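Local coordinates for protein cellulase (Clostridium cellulovorans, PDB 6UI3) that hydrolyses beta-1,4-glucan chains such as cellulose as a broad-specificity endoglucanase, through the family 5 catalytic domain of a larger, probably cellulosomal protein, at residues I65-D70 with A86-V91; V267-F272 with K288-T293. One frame throughout, in Å; residues are numbered along the deposited sequence.

Interaction 1: I65-D70 with A86-V91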
ATOM      1  N   ILE A  65      -0.901   6.375  -0.216  1.00  6.94           N
ATOM      2  CA  ILE A  65      -0.955   7.325  -1.320  1.00  6.72           C
ATOM      3  C   ILE A  65      -0.078   6.807  -2.458  1.00  6.84           C
ATOM      4  O   ILE A  65       1.134   7.088  -2.500  1.00  7.02           O
ATOM      5  CB  ILE A  65      -0.496   8.718  -0.872  1.00  7.22           C
ATOM      6  CG1 ILE A  65      -1.319   9.223   0.318  1.00  8.31           C
ATOM      7  CG2 ILE A  65      -0.576   9.705  -2.031  1.00  7.90           C
ATOM      8  CD1 ILE A  65      -0.650  10.351   1.068  1.00  9.33           C
ATOM      9  N   PRO A  66      -0.652   6.026  -3.377  1.00  6.40           N
ATOM     10  CA  PRO A  66       0.074   5.616  -4.587  1.00  6.79           C
ATOM     11  C   PRO A  66       0.579   6.822  -5.362  1.00  6.23           C
ATOM     12  O   PRO A  66      -0.187   7.739  -5.646  1.00  7.26           O
ATOM     13  CB  PRO A  66      -1.008   4.871  -5.387  1.00  7.01           C
ATOM     14  CG  PRO A  66      -1.923   4.300  -4.332  1.00  7.67           C
ATOM     15  CD  PRO A  66      -1.982   5.381  -3.282  1.00  7.12           C
ATOM     16  N   VAL A  67       1.860   6.799  -5.751  1.00  6.43           N
ATOM     17  CA  VAL A  67       2.429   7.891  -6.540  1.00  6.77           C
ATOM     18  C   VAL A  67       3.280   7.339  -7.680  1.00  6.56           C
ATOM     19  O   VAL A  67       4.255   6.614  -7.444  1.00  6.58           O
ATOM     20  CB  VAL A  67       3.283   8.867  -5.710  1.00  6.64           C
ATOM     21  CG1 VAL A  67       3.800  10.010  -6.596  1.00  7.96           C
ATOM     22  CG2 VAL A  67       2.511   9.411  -4.522  1.00  7.32           C
ATOM     23  N   ARG A  68       2.918   7.697  -8.916  1.00  6.86           N
ATOM     24  CA  ARG A  68       3.759   7.510 -10.097  1.00  6.56           C
ATOM     25  C   ARG A  68       4.606   8.767 -10.248  1.00  6.61           C
ATOM     26  O   ARG A  68       4.063   9.871 -10.226  1.00  6.83           O
ATOM     27  CB  ARG A  68       2.877   7.322 -11.334  1.00  6.72           C
ATOM     28  CG  ARG A  68       3.649   7.119 -12.630  1.00  7.85           C
ATOM     29  CD  ARG A  68       2.742   7.120 -13.858  1.00  9.08           C
ATOM     30  NE  ARG A  68       1.603   6.207 -13.768  1.00  9.42           N
ATOM     31  CZ  ARG A  68       1.356   5.176 -14.571  1.00  9.70           C
ATOM     32  NH1 ARG A  68       2.185   4.834 -15.539  1.00  9.99           N
ATOM     33  NH2 ARG A  68       0.250   4.483 -14.387  1.00  9.77           N
ATOM     34  N   TRP A  69       5.926   8.611 -10.395  1.00  6.94           N
ATOM     35  CA  TRP A  69       6.830   9.756 -10.430  1.00  7.03           C
ATOM     36  C   TRP A  69       7.399  10.079 -11.802  1.00  7.62           C
ATOM     37  O   TRP A  69       7.827  11.221 -12.024  1.00  7.49           O
ATOM     38  CB  TRP A  69       8.005   9.524  -9.473  1.00  7.49           C
ATOM     39  CG  TRP A  69       7.597   9.323  -8.045  1.00  6.48           C
ATOM     40  CD1 TRP A  69       7.300   8.140  -7.434  1.00  7.09           C
ATOM     41  CD2 TRP A  69       7.434  10.345  -7.042  1.00  6.47           C
ATOM     42  NE1 TRP A  69       6.974   8.360  -6.108  1.00  6.81           N
ATOM     43  CE2 TRP A  69       7.045   9.703  -5.847  1.00  6.68           C
ATOM     44  CE3 TRP A  69       7.568  11.738  -7.044  1.00  7.83           C
ATOM     45  CZ2 TRP A  69       6.805  10.404  -4.666  1.00  7.60           C
ATOM     46  CZ3 TRP A  69       7.319  12.435  -5.871  1.00  8.18           C
ATOM     47  CH2 TRP A  69       6.948  11.768  -4.701  1.00  8.23           C
ATOM     48  N   ASP A  70       7.430   9.113 -12.717  1.00  7.50           N
ATOM     49  CA  ASP A  70       8.234   9.237 -13.929  1.00  8.30           C
ATOM     50  C   ASP A  70       7.545   9.957 -15.083  1.00  8.79           C
ATOM     51  O   ASP A  70       8.114  10.012 -16.176  1.00  9.96           O
ATOM     52  CB  ASP A  70       8.854   7.897 -14.344  1.00  7.81           C
ATOM     53  CG  ASP A  70       7.853   6.820 -14.692  1.00  8.32           C
ATOM     54  OD1 ASP A  70       6.643   7.001 -14.470  1.00  9.27           O
ATOM     55  OD2 ASP A  70       8.308   5.764 -15.193  1.00  9.38           O
ATOM     56  N   ALA A  86       5.653  18.851  -4.276  1.00  8.62           N
ATOM     57  CA  ALA A  86       4.839  19.668  -3.379  1.00  9.11           C
ATOM     58  C   ALA A  86       3.402  19.169  -3.327  1.00  8.87           C
ATOM     59  O   ALA A  86       2.770  19.212  -2.270  1.00  9.01           O
ATOM     60  CB  ALA A  86       4.893  21.137  -3.806  1.00  9.94           C
ATOM     61  N   ARG A  87       2.861  18.706  -4.454  1.00  8.69           N
ATOM     62  CA  ARG A  87       1.505  18.164  -4.433  1.00  8.19           C
ATOM     63  C   ARG A  87       1.435  16.901  -3.586  1.00  8.41           C
ATOM     64  O   ARG A  87       0.506  16.721  -2.793  1.00  8.39           O
ATOM     65  CB  ARG A  87       1.004  17.896  -5.853  1.00  9.07           C
ATOM     66  CG  ARG A  87      -0.415  17.338  -5.921  1.00  9.18           C
ATOM     67  CD  ARG A  87      -1.440  18.282  -5.294  1.00 10.00           C
ATOM     68  NE  ARG A  87      -2.741  17.633  -5.196  1.00 10.32           N
ATOM     69  CZ  ARG A  87      -3.680  17.943  -4.310  1.00 10.60           C
ATOM     70  NH1 ARG A  87      -3.511  18.937  -3.443  1.00 10.71           N
ATOM     71  NH2 ARG A  87      -4.797  17.220  -4.287  1.00 11.14           N
ATOM     72  N   VAL A  88       2.399  15.999  -3.752  1.00  8.32           N
ATOM     73  CA  VAL A  88       2.439  14.796  -2.925  1.00  8.29           C
ATOM     74  C   VAL A  88       2.484  15.186  -1.452  1.00  8.22           C
ATOM     75  O   VAL A  88       1.755  14.631  -0.624  1.00  8.28           O
ATOM     76  CB  VAL A  88       3.624  13.896  -3.331  1.00  8.57           C
ATOM     77  CG1 VAL A  88       3.743  12.737  -2.374  1.00  8.45           C
ATOM     78  CG2 VAL A  88       3.471  13.402  -4.769  1.00  9.13           C
ATOM     79  N   GLU A  89       3.336  16.161  -1.112  1.00  8.24           N
ATOM     80  CA  GLU A  89       3.435  16.633   0.266  1.00  9.06           C
ATOM     81  C   GLU A  89       2.110  17.207   0.773  1.00  9.20           C
ATOM     82  O   GLU A  89       1.729  16.974   1.923  1.00  9.05           O
ATOM     83  CB  GLU A  89       4.550  17.672   0.342  1.00  9.61           C
ATOM     84  CG  GLU A  89       4.735  18.286   1.714  1.00 11.29           C
ATOM     85  CD  GLU A  89       5.923  19.228   1.795  1.00 15.11           C
ATOM     86  OE1 GLU A  89       6.303  19.802   0.757  1.00 14.19           O
ATOM     87  OE2 GLU A  89       6.475  19.394   2.907  1.00 18.02           O
ATOM     88  N   THR A  90       1.399  17.964  -0.067  1.00  8.74           N
ATOM     89  CA  THR A  90       0.102  18.508   0.332  1.00  9.58           C
ATOM     90  C   THR A  90      -0.872  17.391   0.682  1.00  9.15           C
ATOM     91  O   THR A  90      -1.590  17.474   1.690  1.00  9.15           O
ATOM     92  CB  THR A  90      -0.445  19.401  -0.788  1.00  9.56           C
ATOM     93  OG1 THR A  90       0.455  20.498  -1.002  1.00 10.71           O
ATOM     94  CG2 THR A  90      -1.826  19.932  -0.455  1.00 10.55           C
ATOM     95  N   VAL A  91      -0.907  16.338  -0.137  1.00  8.37           N
ATOM     96  CA  VAL A  91      -1.804  15.210   0.128  1.00  7.92           C
ATOM     97  C   VAL A  91      -1.373  14.439   1.373  1.00  8.64           C
ATOM     98  O   VAL A  91      -2.218  14.064   2.196  1.00  8.85           O
ATOM     99  CB  VAL A  91      -1.920  14.325  -1.125  1.00  8.71           C
ATOM    100  CG1 VAL A  91      -2.753  13.090  -0.830  1.00  9.84           C
ATOM    101  CG2 VAL A  91      -2.515  15.104  -2.285  1.00  9.19           C
TER

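Interaction 2: V267-F272 with K288-T293. Unlike the reference sequence in segment 267-272: Gln271 (reference Glu).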
ATOM      1  N   VAL A 267       3.870  -7.516   9.275  1.00  7.11           N
ATOM      2  CA  VAL A 267       3.307  -7.529   7.925  1.00  6.84           C
ATOM      3  C   VAL A 267       2.164  -6.523   7.863  1.00  6.90           C
ATOM      4  O   VAL A 267       1.327  -6.460   8.771  1.00  7.72           O
ATOM      5  CB  VAL A 267       2.799  -8.943   7.554  1.00  7.50           C
ATOM      6  CG1 VAL A 267       2.158  -8.961   6.182  1.00  8.68           C
ATOM      7  CG2 VAL A 267       3.933  -9.966   7.618  1.00  8.92           C
ATOM      8  N   ILE A 268       2.124  -5.748   6.780  1.00  6.90           N
ATOM      9  CA  ILE A 268       1.024  -4.831   6.478  1.00  7.01           C
ATOM     10  C   ILE A 268       0.337  -5.332   5.215  1.00  6.81           C
ATOM     11  O   ILE A 268       1.000  -5.568   4.199  1.00  7.42           O
ATOM     12  CB  ILE A 268       1.550  -3.399   6.286  1.00  6.84           C
ATOM     13  CG1 ILE A 268       2.109  -2.853   7.605  1.00  8.09           C
ATOM     14  CG2 ILE A 268       0.463  -2.491   5.765  1.00  8.28           C
ATOM     15  CD1 ILE A 268       3.037  -1.668   7.446  1.00  8.38           C
ATOM     16  N   ILE A 269      -0.980  -5.501   5.277  1.00  6.56           N
ATOM     17  CA  ILE A 269      -1.777  -5.767   4.077  1.00  7.13           C
ATOM     18  C   ILE A 269      -2.057  -4.410   3.434  1.00  6.75           C
ATOM     19  O   ILE A 269      -3.074  -3.748   3.713  1.00  7.23           O
ATOM     20  CB  ILE A 269      -3.048  -6.571   4.382  1.00  7.05           C
ATOM     21  CG1 ILE A 269      -2.724  -7.860   5.143  1.00  9.58           C
ATOM     22  CG2 ILE A 269      -3.798  -6.869   3.088  1.00  8.80           C
ATOM     23  CD1 ILE A 269      -1.833  -8.818   4.433  1.00 13.42           C
ATOM     24  N   GLY A 270      -1.127  -3.982   2.587  1.00  6.07           N
ATOM     25  CA  GLY A 270      -1.181  -2.659   2.005  1.00  6.48           C
ATOM     26  C   GLY A 270      -2.299  -2.469   1.005  1.00  6.32           C
ATOM     27  O   GLY A 270      -2.661  -1.313   0.719  1.00  6.92           O
ATOM     28  N   GLN A 271      -2.837  -3.567   0.453  1.00  5.68           N
ATOM     29  CA  GLN A 271      -4.029  -3.520  -0.387  1.00  5.83           C
ATOM     30  C   GLN A 271      -4.842  -4.787  -0.193  1.00  6.29           C
ATOM     31  O   GLN A 271      -4.291  -5.889  -0.252  1.00  6.44           O
ATOM     32  CB  GLN A 271      -3.715  -3.436  -1.892  1.00  6.82           C
ATOM     33  CG  GLN A 271      -2.883  -2.225  -2.294  1.00  7.18           C
ATOM     34  CD  GLN A 271      -2.578  -2.134  -3.781  1.00  7.65           C
ATOM     35  OE1 GLN A 271      -1.706  -1.381  -4.204  1.00  7.55           O
ATOM     36  NE2 GLN A 271      -3.293  -2.885  -4.564  1.00  6.32           N
ATOM     37  N   PHE A 272      -6.155  -4.619  -0.041  1.00  5.95           N
ATOM     38  CA  PHE A 272      -7.129  -5.693  -0.191  1.00  6.08           C
ATOM     39  C   PHE A 272      -8.455  -5.025  -0.533  1.00  6.60           C
ATOM     40  O   PHE A 272      -8.618  -3.812  -0.373  1.00  6.79           O
ATOM     41  CB  PHE A 272      -7.275  -6.555   1.076  1.00  7.15           C
ATOM     42  CG  PHE A 272      -8.273  -6.011   2.077  1.00  6.94           C
ATOM     43  CD1 PHE A 272      -8.053  -4.815   2.724  1.00  7.36           C
ATOM     44  CD2 PHE A 272      -9.437  -6.710   2.384  1.00  7.92           C
ATOM     45  CE1 PHE A 272      -8.979  -4.312   3.616  1.00  7.53           C
ATOM     46  CE2 PHE A 272     -10.347  -6.210   3.292  1.00  8.75           C
ATOM     47  CZ  PHE A 272     -10.114  -5.024   3.901  1.00  8.46           C
ATOM     48  N   LYS A 288     -15.473  -8.673   7.158  1.00  7.12           N
ATOM     49  CA  LYS A 288     -15.380  -8.982   8.581  0.51  8.10           C
ATOM     50  C   LYS A 288     -14.397 -10.124   8.822  1.00  7.80           C
ATOM     51  O   LYS A 288     -13.503 -10.034   9.668  1.00  8.06           O
ATOM     52  CB  LYS A 288     -16.775  -9.346   9.098  0.51 10.02           C
ATOM     53  CG  LYS A 288     -16.816  -9.914  10.505  0.51 12.32           C
ATOM     54  CD  LYS A 288     -16.461  -8.874  11.534  0.51 14.33           C
ATOM     55  CE  LYS A 288     -16.348  -9.485  12.931  0.51 16.84           C
ATOM     56  NZ  LYS A 288     -17.600 -10.123  13.411  0.51 18.69           N
ATOM     57  N   PHE A 289     -14.557 -11.218   8.072  1.00  6.89           N
ATOM     58  CA  PHE A 289     -13.679 -12.369   8.243  1.00  7.02           C
ATOM     59  C   PHE A 289     -12.231 -11.999   7.960  1.00  7.38           C
ATOM     60  O   PHE A 289     -11.317 -12.376   8.702  1.00  7.62           O
ATOM     61  CB  PHE A 289     -14.107 -13.512   7.315  1.00  7.21           C
ATOM     62  CG  PHE A 289     -13.295 -14.746   7.500  1.00  6.97           C
ATOM     63  CD1 PHE A 289     -13.662 -15.689   8.430  1.00  8.80           C
ATOM     64  CD2 PHE A 289     -12.127 -14.940   6.798  1.00  7.41           C
ATOM     65  CE1 PHE A 289     -12.889 -16.822   8.643  1.00  9.37           C
ATOM     66  CE2 PHE A 289     -11.365 -16.075   6.987  1.00  8.13           C
ATOM     67  CZ  PHE A 289     -11.734 -17.002   7.907  1.00  8.80           C
ATOM     68  N   TYR A 290     -12.007 -11.298   6.852  1.00  6.70           N
ATOM     69  CA  TYR A 290     -10.660 -10.944   6.418  1.00  6.30           C
ATOM     70  C   TYR A 290      -9.961 -10.094   7.465  1.00  6.46           C
ATOM     71  O   TYR A 290      -8.844 -10.406   7.896  1.00  6.89           O
ATOM     72  CB  TYR A 290     -10.764 -10.194   5.085  1.00  6.98           C
ATOM     73  CG  TYR A 290      -9.470  -9.998   4.344  1.00  6.64           C
ATOM     74  CD1 TYR A 290      -8.493  -9.121   4.814  1.00  7.30           C
ATOM     75  CD2 TYR A 290      -9.227 -10.674   3.166  1.00  7.31           C
ATOM     76  CE1 TYR A 290      -7.302  -8.943   4.135  1.00  7.04           C
ATOM     77  CE2 TYR A 290      -8.029 -10.498   2.480  1.00  8.12           C
ATOM     78  CZ  TYR A 290      -7.077  -9.618   2.969  1.00  7.71           C
ATOM     79  OH  TYR A 290      -5.875  -9.407   2.305  1.00  7.52           O
ATOM     80  N   VAL A 291     -10.602  -9.009   7.892  1.00  6.79           N
ATOM     81  CA  VAL A 291      -9.959  -8.121   8.851  1.00  7.09           C
ATOM     82  C   VAL A 291      -9.783  -8.821  10.192  1.00  7.93           C
ATOM     83  O   VAL A 291      -8.766  -8.631  10.868  1.00  8.02           O
ATOM     84  CB  VAL A 291     -10.693  -6.772   8.955  1.00  7.34           C
ATOM     85  CG1 VAL A 291     -10.063  -5.888  10.018  1.00  8.70           C
ATOM     86  CG2 VAL A 291     -10.659  -6.066   7.608  1.00  7.73           C
ATOM     87  N   SER A 292     -10.763  -9.622  10.624  1.00  8.34           N
ATOM     88  CA  SER A 292     -10.594 -10.354  11.875  0.62  8.47           C
ATOM     89  C   SER A 292      -9.377 -11.267  11.822  1.00  8.43           C
ATOM     90  O   SER A 292      -8.590 -11.333  12.779  1.00  9.26           O
ATOM     91  CB  SER A 292     -11.844 -11.168  12.181  0.62 10.03           C
ATOM     92  OG  SER A 292     -11.628 -11.979  13.324  0.62 12.48           O
ATOM     93  N   THR A 293      -9.217 -11.998  10.726  1.00  7.71           N
ATOM     94  CA  THR A 293      -8.099 -12.923  10.587  1.00  8.59           C
ATOM     95  C   THR A 293      -6.775 -12.172  10.579  1.00  8.36           C
ATOM     96  O   THR A 293      -5.826 -12.558  11.268  1.00  9.17           O
ATOM     97  CB  THR A 293      -8.278 -13.749   9.302  1.00  9.37           C
ATOM     98  OG1 THR A 293      -9.524 -14.453   9.353  1.00  9.85           O
ATOM     99  CG2 THR A 293      -7.160 -14.767   9.154  1.00 11.32           C
TER

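Interaction 1: I65-D70 with A86-V91
Val88 points both its methyls from helix 82-96 at the chain that leaves strand 62-65, where they fall on Val67 and the six-membered part of the Trp69 indole. The two valines meet tip to tip, Val67 CG1 lying 3.9 Å from Val88 CG2. Val88 CG2 is also 3.8 Å from Trp69 CH2, oblique to the ring, with the Trp69 and Val88 side chains at about a right angle. Within 65-70 the indole is backed by Val67, two residues earlier: Val67 CG1 sits 3.3 Å above the ring plane, over its centre, and thus touches both Trp69 and the helix. One helical turn on, Val91 CG1 approaches Ile65 CD1 at 3.9 Å; Ile65 gets there with CG1 anti to its carbonyl carbon (chi1 -56°) and the chain then extended. No hydrogen bond spans the two segments, though Tyr84 OH, earlier on the helix, bonds Arg68 O. All five touching residues are buried, so 86-91 meets the end of strand 62-65 and the loop that leaves it by dispersion and exclusion of water alone, while the indole N-H of Trp69 is directed to Asn105 O in strand 101-105.

Interaction 2: V267-F272 with K288-T293
Phe272 and Tyr290 lie almost flat on one another, an offset stack with centroids 4.4 Å apart and planes inclined by 21°. The two side chains come in from opposite ends and overlap along their length, so that Phe272 CD2 comes over the centre of the tyrosine ring, 3.5 Å above its plane, while Phe272 CB approaches the phenol end at 3.4 Å from Tyr290 OH. Phe272 reaches this position with CG between its backbone N and carbonyl carbon; Tyr290 leaves the helix with CG anti to the backbone N (chi1 -168°), which carries the ring toward the strand. Ile269 takes a different side of the tyrosine: its CG2 lies beside the phenol rim, close to the ring plane, 3.4 Å from Tyr290 OH. At the far end of the phenylalanine, Phe272 CZ meets Val291 CG2 at 3.9 Å, an oblique approach with the side chains nearly perpendicular.

More aromatic rings continue the cluster, Trp303 packing edge-to-face with Phe272 and Phe253 doing the same with Tyr290. This is the strand-to-helix layer of a beta-alpha-beta unit: the axes of strand 267-272 and helical segment 288-293 run roughly antiparallel (151°), 11.6 Å apart at closest approach. Gln271, which replaces the glutamate of the reference sequence, turns away from the helix and bonds Arg64 of strand 62-65. Across the two segments the contact is therefore stacking and apolar packing, while a hydrogen bond to the backbone oxygen of Ala223, just after strand 217-222, satisfies the buried Tyr290 hydroxyl and helps restrain the phenol end.

Overall arrangement
Both contacts belong to the single eight-stranded parallel barrel of the family 5 catalytic domain, and each joins a barrel strand, or the chain just beyond it, to the helix that follows. Interaction 1 comes first in the chain, at the second strand, 62-65, and helix 82-96; interaction 2 belongs to the seventh strand, 267-272, and helix 280-296. Their centres are 25 Å apart on opposite sides of the chain's centre, and their nearest atoms, about 6 Å apart, do not touch. Arg64 of the second strand nevertheless hydrogen-bonds Gln271 of the seventh. The two are different ways of packing a strand or its outgoing loop against the next helix in the repeated beta-alpha units of a TIM barrel.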